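Local structure of MHC class I antigen (Anolis carolinensis, 7CPO) at the interface of chains A and B. The protein probably presents peptides to T cells in a groove built from its alpha 1 and alpha 2 domains, in complex with beta2-microglobulin. Numbering follows the deposited sequence. Chains: chain A, MHC class I antigen; chain B, beta2-microglobulin.

The interface of chains A and B. Residues chain A 96, 98, 120-121; chain B 31, 33, 60, 62.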
loop_
_atom_site.group_PDB
_atom_site.type_symbol
_atom_site.label_atom_id
_atom_site.label_comp_id
_atom_site.label_asym_id
_atom_site.label_seq_id
_atom_site.Cartn_x
_atom_site.Cartn_y
_atom_site.Cartn_z
ATOM N N THR A 96 -15.681 10.099 3.641
ATOM C CA THR A 96 -15.042 8.847 3.270
ATOM C C THR A 96 -15.509 7.712 4.175
ATOM O O THR A 96 -15.636 7.885 5.386
ATOM C CB THR A 96 -13.527 8.978 3.355
ATOM O OG1 THR A 96 -13.116 10.033 2.490
ATOM C CG2 THR A 96 -12.854 7.703 2.875
ATOM N N GLN A 98 -14.334 3.609 4.827
ATOM C CA GLN A 98 -13.318 2.609 4.528
ATOM C C GLN A 98 -13.584 1.346 5.333
ATOM O O GLN A 98 -14.072 1.398 6.463
ATOM C CB GLN A 98 -11.906 3.094 4.853
ATOM C CG GLN A 98 -11.269 4.089 3.891
ATOM C CD GLN A 98 -10.079 4.795 4.554
ATOM O OE1 GLN A 98 -10.266 5.687 5.385
ATOM N NE2 GLN A 98 -8.852 4.381 4.201
ATOM N N ASP A 120 -14.314 9.055 7.558
ATOM C CA ASP A 120 -13.441 10.215 7.374
ATOM C C ASP A 120 -12.051 9.982 7.963
ATOM O O ASP A 120 -11.463 10.875 8.583
ATOM C CB ASP A 120 -14.065 11.472 7.982
ATOM C CG ASP A 120 -15.275 11.937 7.229
ATOM O OD1 ASP A 120 -15.294 11.755 5.999
ATOM O OD2 ASP A 120 -16.205 12.488 7.857
ATOM N N GLY A 121 -11.529 8.762 7.801
ATOM C CA GLY A 121 -10.156 8.455 8.187
ATOM C C GLY A 121 -9.911 8.193 9.663
ATOM O O GLY A 121 -8.751 7.991 10.051
ATOM N N HIS B 31 -4.720 11.897 3.249
ATOM C CA HIS B 31 -6.150 11.777 3.440
ATOM C C HIS B 31 -6.793 13.130 3.179
ATOM O O HIS B 31 -6.228 14.156 3.578
ATOM C CB HIS B 31 -6.454 11.301 4.861
ATOM C CG HIS B 31 -7.787 10.643 4.989
ATOM N ND1 HIS B 31 -8.971 11.351 4.944
ATOM C CD2 HIS B 31 -8.128 9.340 5.136
ATOM C CE1 HIS B 31 -9.984 10.511 5.060
ATOM N NE2 HIS B 31 -9.500 9.286 5.174
ATOM N N PRO B 33 -8.644 10.613 -0.081
ATOM C CA PRO B 33 -7.890 9.902 -1.130
ATOM C C PRO B 33 -7.773 10.635 -2.458
ATOM O O PRO B 33 -6.942 10.240 -3.287
ATOM C CB PRO B 33 -8.683 8.600 -1.302
ATOM C CG PRO B 33 -10.082 8.974 -0.889
ATOM C CD PRO B 33 -9.911 9.925 0.243
ATOM N N TRP B 60 -5.259 3.913 8.032
ATOM C CA TRP B 60 -6.326 4.360 7.142
ATOM C C TRP B 60 -5.814 5.299 6.052
ATOM O O TRP B 60 -6.597 5.649 5.152
ATOM C CB TRP B 60 -7.486 5.040 7.888
ATOM C CG TRP B 60 -8.096 4.177 8.970
ATOM C CD1 TRP B 60 -7.968 4.344 10.326
ATOM C CD2 TRP B 60 -8.927 3.018 8.786
ATOM N NE1 TRP B 60 -8.677 3.364 10.993
ATOM C CE2 TRP B 60 -9.274 2.541 10.073
ATOM C CE3 TRP B 60 -9.439 2.356 7.661
ATOM C CZ2 TRP B 60 -10.091 1.420 10.265
ATOM C CZ3 TRP B 60 -10.257 1.234 7.854
ATOM C CH2 TRP B 60 -10.569 0.782 9.150
ATOM N N PHE B 62 -3.940 6.636 2.695
ATOM C CA PHE B 62 -3.985 6.103 1.347
ATOM C C PHE B 62 -2.605 6.037 0.697
ATOM O O PHE B 62 -1.661 6.699 1.124
ATOM C CB PHE B 62 -4.926 6.962 0.527
ATOM C CG PHE B 62 -6.347 6.849 0.975
ATOM C CD1 PHE B 62 -7.140 5.799 0.524
ATOM C CD2 PHE B 62 -6.887 7.768 1.870
ATOM C CE1 PHE B 62 -8.460 5.675 0.939
ATOM C CE2 PHE B 62 -8.196 7.652 2.296
ATOM C CZ PHE B 62 -8.990 6.600 1.830
#
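Strand 96-105 of the class I antigen and the turn between its strands 111-119 and 122-128 meet two loops of beta2-microglobulin, around B:His31 and B:Trp60, and the start of its strand 62-70. The floor of the peptide-binding platform, formed by the alpha 1 and alpha 2 domains, thus rests on an immunoglobulin C1-set domain, and this patch illustrates how a polar side chain of a sheet can be received among aromatic rings. A:Gln98 extends from the sheet toward beta2-microglobulin and donates through the amide NE2 to the backbone O of B:Trp60 at 2.8 Å. The bond is nearly straight, 172° at the hydrogen; the acceptor lies in the amide plane, although the donor is tilted from the carbonyl plane. B:Phe62 comes from the opposite direction and meets the amide with its leading rim carbon, B:Phe62 CZ lying 3.3 Å from A:Gln98 NE2 and close to CD as well, the amide and ring planes 19° apart. Within chain B this ring is held between B:Pro33 CB, over the centre of one face, and the O of B:Trp60 toward the rim of the other, which should limit its rotation. The indole of B:Trp60 flanks the aliphatic root of A:Gln98, with CE3 3.8 Å from CB. At the chain A turn, the imidazole of B:His31 reaches A:Gly121; CG anti to the backbone N (chi1 -157°) carries the ring there. A:Gln98 OE1 lies in plane at the edge of this imidazole, 3.7 Å from NE2. Within chain A, A:Thr96, whose OG1 faces B:Pro33, donates through N to the carboxylate OD1 of A:Asp120 at 2.9 Å, tying the turn to the strand.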